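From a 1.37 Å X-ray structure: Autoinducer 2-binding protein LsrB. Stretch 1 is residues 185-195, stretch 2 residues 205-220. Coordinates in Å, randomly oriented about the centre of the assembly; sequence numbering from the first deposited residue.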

ATOM      1  N   ASN A 185     -12.656  24.089   5.083  1.00 21.74           N
ATOM      2  CA  ASN A 185     -13.404  24.071   6.331  1.00 21.95           C
ATOM      3  C   ASN A 185     -13.151  22.821   7.163  1.00 20.43           C
ATOM      4  O   ASN A 185     -13.457  22.813   8.359  1.00 20.25           O
ATOM      5  N   TRP A 186     -12.600  21.763   6.575  1.00 18.82           N
ATOM      6  CA  TRP A 186     -12.337  20.578   7.374  1.00 17.67           C
ATOM      7  C   TRP A 186     -11.256  20.880   8.402  1.00 18.38           C
ATOM      8  O   TRP A 186     -10.372  21.724   8.188  1.00 19.32           O
ATOM      9  N   GLN A 187     -11.297  20.137   9.513  1.00 18.13           N
ATOM     10  CA  GLN A 187     -10.380  20.332  10.626  1.00 19.03           C
ATOM     11  C   GLN A 187      -9.703  19.008  10.921  1.00 16.64           C
ATOM     12  O   GLN A 187     -10.362  18.033  11.294  1.00 16.67           O
ATOM     13  N   ASN A 188      -8.385  18.987  10.797  1.00 16.14           N
ATOM     14  CA  ASN A 188      -7.637  17.795  11.175  1.00 16.11           C
ATOM     15  C   ASN A 188      -7.467  17.848  12.689  1.00 16.05           C
ATOM     16  O   ASN A 188      -6.746  18.706  13.214  1.00 17.54           O
ATOM     17  N   VAL A 189      -8.168  16.960  13.402  1.00 15.50           N
ATOM     18  CA  VAL A 189      -8.161  17.001  14.863  1.00 16.39           C
ATOM     19  C   VAL A 189      -6.934  16.341  15.477  1.00 17.02           C
ATOM     20  O   VAL A 189      -6.782  16.360  16.710  1.00 18.44           O
ATOM     21  N   ALA A 190      -6.059  15.728  14.675  1.00 15.81           N
ATOM     22  CA  ALA A 190      -4.858  15.059  15.197  1.00 15.50           C
ATOM     23  C   ALA A 190      -3.796  15.097  14.107  1.00 15.99           C
ATOM     24  O   ALA A 190      -3.496  14.083  13.464  1.00 15.80           O
ATOM     25  N   PRO A 191      -3.201  16.267  13.872  1.00 17.11           N
ATOM     26  CA  PRO A 191      -2.270  16.404  12.734  1.00 18.33           C
ATOM     27  C   PRO A 191      -1.011  15.554  12.828  1.00 17.31           C
ATOM     28  O   PRO A 191      -0.381  15.323  11.793  1.00 18.08           O
ATOM     29  N   ASP A 192      -0.636  15.060  14.010  1.00 15.97           N
ATOM     30  CA  ASP A 192       0.510  14.143  14.093  1.00 15.05           C
ATOM     31  C   ASP A 192       0.214  12.806  13.419  1.00 14.07           C
ATOM     32  O   ASP A 192       1.153  12.065  13.102  1.00 15.00           O
ATOM     33  N   ASN A 193      -1.055  12.496  13.171  1.00 13.49           N
ATOM     34  CA  ASN A 193      -1.542  11.205  12.709  1.00 12.73           C
ATOM     35  C   ASN A 193      -1.473  10.177  13.826  1.00 13.10           C
ATOM     36  O   ASN A 193      -0.686  10.311  14.767  1.00 13.40           O
ATOM     37  N   TYR A 194      -2.305   9.163  13.720  1.00 12.74           N
ATOM     38  CA  TYR A 194      -2.230   8.010  14.602  1.00 11.89           C
ATOM     39  C   TYR A 194      -1.574   6.846  13.873  1.00 12.11           C
ATOM     40  O   TYR A 194      -1.874   6.575  12.707  1.00 12.60           O
ATOM     41  N   TYR A 195      -0.721   6.126  14.596  1.00 11.83           N
ATOM     42  CA  TYR A 195       0.067   5.040  14.017  1.00 12.10           C
ATOM     43  C   TYR A 195      -0.146   3.751  14.800  1.00 12.00           C
ATOM     44  O   TYR A 195      -0.074   3.741  16.035  1.00 13.27           O
ATOM     45  N   SER A 205      -6.700  -1.134  19.288  1.00 13.50           N
ATOM     46  CA  SER A 205      -6.515  -0.292  20.468  1.00 13.97           C
ATOM     47  C   SER A 205      -6.348   1.180  20.085  1.00 14.01           C
ATOM     48  O   SER A 205      -6.949   2.074  20.695  1.00 14.69           O
ATOM     49  N   VAL A 206      -5.518   1.457  19.086  1.00 13.89           N
ATOM     50  CA  VAL A 206      -5.393   2.821  18.571  1.00 13.34           C
ATOM     51  C   VAL A 206      -6.721   3.324  18.009  1.00 13.16           C
ATOM     52  O   VAL A 206      -7.100   4.478  18.251  1.00 13.40           O
ATOM     53  N   GLY A 207      -7.454   2.478  17.267  1.00 12.10           N
ATOM     54  CA  GLY A 207      -8.766   2.901  16.780  1.00 12.34           C
ATOM     55  C   GLY A 207      -9.683   3.319  17.905  1.00 13.11           C
ATOM     56  O   GLY A 207     -10.435   4.300  17.785  1.00 13.30           O
ATOM     57  N   GLU A 208      -9.624   2.591  19.028  1.00 12.95           N
ATOM     58  CA  GLU A 208     -10.428   2.951  20.197  1.00 13.88           C
ATOM     59  C   GLU A 208      -9.951   4.255  20.818  1.00 14.62           C
ATOM     60  O   GLU A 208     -10.768   5.089  21.247  1.00 15.58           O
ATOM     61  N   SER A 209      -8.631   4.465  20.859  1.00 14.34           N
ATOM     62  CA  SER A 209      -8.077   5.722  21.364  1.00 15.10           C
ATOM     63  C   SER A 209      -8.569   6.917  20.555  1.00 14.58           C
ATOM     64  O   SER A 209      -8.877   7.973  21.119  1.00 15.54           O
ATOM     65  N   ILE A 210      -8.604   6.797  19.230  1.00 13.74           N
ATOM     66  CA  ILE A 210      -9.097   7.911  18.422  1.00 13.96           C
ATOM     67  C   ILE A 210     -10.539   8.232  18.763  1.00 13.99           C
ATOM     68  O   ILE A 210     -10.899   9.398  18.950  1.00 14.67           O
ATOM     69  N   LEU A 211     -11.391   7.200  18.870  1.00 14.14           N
ATOM     70  CA  LEU A 211     -12.800   7.435  19.128  1.00 15.08           C
ATOM     71  C   LEU A 211     -13.043   7.926  20.546  1.00 15.91           C
ATOM     72  O   LEU A 211     -14.023   8.645  20.787  1.00 18.16           O
ATOM     73  N   SER A 212     -12.175   7.574  21.496  1.00 15.98           N
ATOM     74  CA  SER A 212     -12.312   8.054  22.872  1.00 17.52           C
ATOM     75  C   SER A 212     -11.849   9.511  23.010  1.00 17.29           C
ATOM     76  O   SER A 212     -12.475  10.312  23.723  1.00 18.73           O
ATOM     77  N   ALA A 213     -10.729   9.863  22.370  1.00 16.47           N
ATOM     78  CA  ALA A 213     -10.141  11.186  22.509  1.00 16.68           C
ATOM     79  C   ALA A 213     -10.785  12.206  21.582  1.00 16.74           C
ATOM     80  O   ALA A 213     -10.659  13.408  21.831  1.00 17.31           O
ATOM     81  N   HIS A 214     -11.461  11.743  20.531  1.00 16.23           N
ATOM     82  CA  HIS A 214     -12.081  12.598  19.534  1.00 16.56           C
ATOM     83  C   HIS A 214     -13.466  12.021  19.239  1.00 17.23           C
ATOM     84  O   HIS A 214     -13.764  11.566  18.133  1.00 16.70           O
ATOM     85  N   SER A 215     -14.319  11.983  20.270  1.00 18.15           N
ATOM     86  CA  SER A 215     -15.561  11.220  20.149  1.00 19.40           C
ATOM     87  C   SER A 215     -16.519  11.795  19.117  1.00 20.06           C
ATOM     88  O   SER A 215     -17.376  11.055  18.615  1.00 20.75           O
ATOM     89  N   ASP A 216     -16.389  13.081  18.786  1.00 19.75           N
ATOM     90  CA  ASP A 216     -17.192  13.722  17.747  1.00 20.07           C
ATOM     91  C   ASP A 216     -16.502  13.743  16.379  1.00 19.02           C
ATOM     92  O   ASP A 216     -16.927  14.496  15.482  1.00 20.43           O
ATOM     93  N   ILE A 217     -15.454  12.944  16.188  1.00 16.98           N
ATOM     94  CA  ILE A 217     -14.789  12.929  14.893  1.00 15.94           C
ATOM     95  C   ILE A 217     -15.784  12.477  13.812  1.00 15.67           C
ATOM     96  O   ILE A 217     -16.647  11.618  14.046  1.00 16.89           O
ATOM     97  N   ASP A 218     -15.633  13.048  12.606  1.00 14.99           N
ATOM     98  CA  ASP A 218     -16.523  12.706  11.506  1.00 14.74           C
ATOM     99  C   ASP A 218     -15.941  11.675  10.557  1.00 14.03           C
ATOM    100  O   ASP A 218     -16.693  10.869   9.985  1.00 14.37           O
ATOM    101  N   LEU A 219     -14.630  11.691  10.362  1.00 13.99           N
ATOM    102  CA  LEU A 219     -13.987  10.894   9.320  1.00 13.43           C
ATOM    103  C   LEU A 219     -12.635  10.422   9.823  1.00 13.01           C
ATOM    104  O   LEU A 219     -11.834  11.233  10.317  1.00 13.50           O
ATOM    105  N   ILE A 220     -12.358   9.131   9.659  1.00 12.49           N
ATOM    106  CA  ILE A 220     -11.024   8.588   9.967  1.00 12.32           C
ATOM    107  C   ILE A 220     -10.511   7.934   8.700  1.00 12.65           C
ATOM    108  O   ILE A 220     -11.133   6.987   8.203  1.00 13.21           O
TER

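Tyr 194 makes the broadest contact. Its CA-to-CB bond points toward stretch 2, and chi1 is m with chi2 at 91°. The ring lies along the helix 205-213. Ile 210 (m, t) sits over one ring face, with CG1 3.5 Å from Tyr 194 CD1 and almost on the ring normal. Val 206 (t) fills the space at the ring's base: its CG1 is 3.8 Å from Tyr 194 CB. Val 206 CG2 also lies 3.7 Å from the backbone O of Tyr 195, whose own side chain points away.

The far end of the tyrosine is polar. Tyr 194 OH and His 214 NE2 share a hydrogen bond of 2.9 Å, and either could donate. The two rings meet rim to rim, planes at 76°. Water 1 is 2.8 Å from Tyr 194 OH and gives a weak hydrogen bond to Ser 209 O at 3.4 Å.

His 214 (m) is the first residue to leave the helix. Val 189 (m) points toward stretch 2 and sets CG2 over the imidazole face, 4.1 Å from its centroid. Val 189 CG2 also touches CD1 of Ile 217 (t, t) at 3.7 Å, so it fills a hollow between the two side chains. Further along, Trp 186 (m) starts sideways, but its ring reaches Leu 219 (t, p): Trp 186 CZ3 to Leu 219 CD2 is 3.6 Å.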

ATOM      1  CB  ASN A 185     -14.916  24.205   6.073  1.00 24.06           C
ATOM      2  CG  ASN A 185     -15.292  25.539   5.474  1.00 27.59           C
ATOM      3  OD1 ASN A 185     -14.506  26.483   5.483  1.00 29.22           O
ATOM      4  ND2 ASN A 185     -16.517  25.630   4.977  1.00 28.80           N
ATOM      5  CB  TRP A 186     -11.889  19.423   6.482  1.00 17.25           C
ATOM      6  CG  TRP A 186     -12.935  18.848   5.546  1.00 17.11           C
ATOM      7  CD1 TRP A 186     -14.109  19.429   5.133  1.00 16.94           C
ATOM      8  CD2 TRP A 186     -12.873  17.576   4.889  1.00 16.41           C
ATOM      9  NE1 TRP A 186     -14.775  18.595   4.278  1.00 16.89           N
ATOM     10  CE2 TRP A 186     -14.039  17.445   4.110  1.00 16.56           C
ATOM     11  CE3 TRP A 186     -11.942  16.520   4.895  1.00 15.70           C
ATOM     12  CZ2 TRP A 186     -14.286  16.314   3.321  1.00 16.62           C
ATOM     13  CZ3 TRP A 186     -12.195  15.408   4.119  1.00 15.80           C
ATOM     14  CH2 TRP A 186     -13.345  15.299   3.350  1.00 16.53           C
ATOM     15  CB  GLN A 187     -11.147  20.782  11.872  1.00 23.15           C
ATOM     16  CG  GLN A 187     -11.865  22.123  11.676  1.00 29.30           C
ATOM     17  CD  GLN A 187     -12.667  22.536  12.895  1.00 35.05           C
ATOM     18  OE1 GLN A 187     -12.571  21.909  13.950  1.00 37.11           O
ATOM     19  NE2 GLN A 187     -13.444  23.604  12.760  1.00 36.99           N
ATOM     20  CB  ASN A 188      -6.293  17.757  10.452  1.00 16.09           C
ATOM     21  CG  ASN A 188      -5.537  16.472  10.723  1.00 16.20           C
ATOM     22  OD1 ASN A 188      -5.682  15.870  11.784  1.00 16.41           O
ATOM     23  ND2 ASN A 188      -4.731  16.036   9.764  1.00 17.56           N
ATOM     24  CB  VAL A 189      -9.473  16.453  15.469  1.00 17.48           C
ATOM     25  CG1 VAL A 189     -10.639  17.272  14.997  1.00 18.88           C
ATOM     26  CG2 VAL A 189      -9.711  14.978  15.098  1.00 17.35           C
ATOM     27  CB  ALA A 190      -5.184  13.627  15.629  1.00 15.76           C
ATOM     28  CB  PRO A 191      -1.951  17.902  12.684  1.00 20.27           C
ATOM     29  CG  PRO A 191      -2.466  18.488  13.937  1.00 20.49           C
ATOM     30  CD  PRO A 191      -3.443  17.539  14.576  1.00 18.25           C
ATOM     31  CB  ASP A 192       0.815  13.817  15.556  1.00 16.15           C
ATOM     32  CG  ASP A 192       1.563  14.915  16.288  1.00 17.79           C
ATOM     33  OD1 ASP A 192       1.990  15.908  15.662  1.00 19.60           O
ATOM     34  OD2 ASP A 192       1.743  14.745  17.517  1.00 17.78           O
ATOM     35  CB  ASN A 193      -0.793  10.637  11.508  1.00 13.59           C
ATOM     36  CG  ASN A 193      -0.633  11.632  10.389  1.00 14.23           C
ATOM     37  OD1 ASN A 193      -1.594  12.278   9.960  1.00 15.51           O
ATOM     38  ND2 ASN A 193       0.582  11.720   9.861  1.00 15.34           N
ATOM     39  CB  TYR A 194      -3.623   7.619  15.086  1.00 12.21           C
ATOM     40  CG  TYR A 194      -4.163   8.507  16.184  1.00 12.76           C
ATOM     41  CD1 TYR A 194      -4.929   9.651  15.890  1.00 13.09           C
ATOM     42  CD2 TYR A 194      -3.937   8.190  17.516  1.00 13.64           C
ATOM     43  CE1 TYR A 194      -5.452  10.435  16.896  1.00 13.49           C
ATOM     44  CE2 TYR A 194      -4.465   8.973  18.540  1.00 13.95           C
ATOM     45  CZ  TYR A 194      -5.210  10.094  18.218  1.00 13.94           C
ATOM     46  OH  TYR A 194      -5.731  10.868  19.217  1.00 15.59           O
ATOM     47  CB  TYR A 195       1.568   5.380  14.033  1.00 11.76           C
ATOM     48  CG  TYR A 195       1.875   6.608  13.215  1.00 12.09           C
ATOM     49  CD1 TYR A 195       1.573   6.649  11.841  1.00 12.52           C
ATOM     50  CD2 TYR A 195       2.519   7.710  13.795  1.00 12.71           C
ATOM     51  CE1 TYR A 195       1.854   7.806  11.076  1.00 13.16           C
ATOM     52  CE2 TYR A 195       2.797   8.856  13.050  1.00 13.54           C
ATOM     53  CZ  TYR A 195       2.479   8.895  11.696  1.00 13.51           C
ATOM     54  OH  TYR A 195       2.774  10.014  10.949  1.00 15.12           O
ATOM     55  CB  SER A 205      -5.286  -0.769  21.229  1.00 15.43           C
ATOM     56  OG  SER A 205      -5.161   0.004  22.409  1.00 17.67           O
ATOM     57  CB  VAL A 206      -4.250   2.889  17.538  1.00 13.15           C
ATOM     58  CG1 VAL A 206      -4.260   4.232  16.786  1.00 13.48           C
ATOM     59  CG2 VAL A 206      -2.928   2.685  18.223  1.00 13.53           C
ATOM     60  CB  GLU A 208     -10.361   1.818  21.229  1.00 15.33           C
ATOM     61  CG  GLU A 208     -11.067   0.583  20.733  1.00 17.61           C
ATOM     62  CD  GLU A 208     -10.860  -0.636  21.585  1.00 20.94           C
ATOM     63  OE1 GLU A 208      -9.798  -0.757  22.256  1.00 23.62           O
ATOM     64  OE2 GLU A 208     -11.762  -1.491  21.545  1.00 21.20           O
ATOM     65  CB  SER A 209      -6.534   5.673  21.321  1.00 17.92           C
ATOM     66  OG  SER A 209      -5.965   4.722  22.224  1.00 22.49           O
ATOM     67  CB  ILE A 210      -8.961   7.589  16.925  1.00 14.17           C
ATOM     68  CG1 ILE A 210      -7.501   7.333  16.551  1.00 13.79           C
ATOM     69  CG2 ILE A 210      -9.601   8.701  16.083  1.00 15.15           C
ATOM     70  CD1 ILE A 210      -7.342   6.900  15.093  1.00 14.56           C
ATOM     71  CB  LEU A 211     -13.576   6.160  18.830  1.00 14.51           C
ATOM     72  CG  LEU A 211     -13.644   5.757  17.348  1.00 15.46           C
ATOM     73  CD1 LEU A 211     -14.152   4.323  17.179  1.00 16.05           C
ATOM     74  CD2 LEU A 211     -14.533   6.757  16.589  1.00 16.12           C
ATOM     75  CB  SER A 212     -11.503   7.152  23.813  1.00 21.37           C
ATOM     76  OG  SER A 212     -11.965   5.805  23.772  1.00 25.47           O
ATOM     77  CB  ALA A 213      -8.637  11.112  22.225  1.00 17.03           C
ATOM     78  CB  HIS A 214     -11.229  12.668  18.266  1.00 17.25           C
ATOM     79  CG  HIS A 214      -9.809  13.028  18.530  1.00 18.20           C
ATOM     80  ND1 HIS A 214      -9.404  14.318  18.802  1.00 19.23           N
ATOM     81  CD2 HIS A 214      -8.706  12.250  18.640  1.00 19.06           C
ATOM     82  CE1 HIS A 214      -8.103  14.318  19.045  1.00 20.00           C
ATOM     83  NE2 HIS A 214      -7.660  13.076  18.968  1.00 19.88           N
ATOM     84  CB  SER A 215     -16.254  11.074  21.506  1.00 20.98           C
ATOM     85  OG  SER A 215     -16.721  12.336  21.952  1.00 22.36           O
ATOM     86  CB  ASP A 216     -17.575  15.142  18.160  1.00 22.33           C
ATOM     87  CG  ASP A 216     -16.377  16.048  18.323  1.00 24.65           C
ATOM     88  OD1 ASP A 216     -15.229  15.595  18.206  1.00 24.50           O
ATOM     89  OD2 ASP A 216     -16.559  17.228  18.621  1.00 26.58           O
ATOM     90  CB  ILE A 217     -13.533  12.039  14.972  1.00 15.46           C
ATOM     91  CG1 ILE A 217     -12.585  12.330  13.809  1.00 15.62           C
ATOM     92  CG2 ILE A 217     -13.914  10.546  15.075  1.00 15.45           C
ATOM     93  CD1 ILE A 217     -11.168  11.763  14.046  1.00 15.86           C
ATOM     94  CB  ASP A 218     -16.839  13.952  10.656  1.00 15.85           C
ATOM     95  CG  ASP A 218     -17.727  14.942  11.382  1.00 17.74           C
ATOM     96  OD1 ASP A 218     -18.853  14.552  11.779  1.00 18.93           O
ATOM     97  OD2 ASP A 218     -17.272  16.093  11.566  1.00 18.54           O
ATOM     98  CB  LEU A 219     -13.774  11.804   8.080  1.00 13.92           C
ATOM     99  CG  LEU A 219     -12.892  11.253   6.970  1.00 14.34           C
ATOM    100  CD1 LEU A 219     -13.530   9.996   6.339  1.00 14.43           C
ATOM    101  CD2 LEU A 219     -12.615  12.349   5.952  1.00 15.13           C
ATOM    102  CB  ILE A 220     -11.055   7.571  11.128  1.00 13.17           C
ATOM    103  CG1 ILE A 220     -11.800   8.152  12.347  1.00 14.72           C
ATOM    104  CG2 ILE A 220      -9.581   7.170  11.486  1.00 13.43           C
ATOM    105  CD1 ILE A 220     -12.017   7.142  13.459  1.00 15.33           C
TER
HETATM  106  O   HOH W   1      -5.829   9.419  21.616  1.00 18.35           O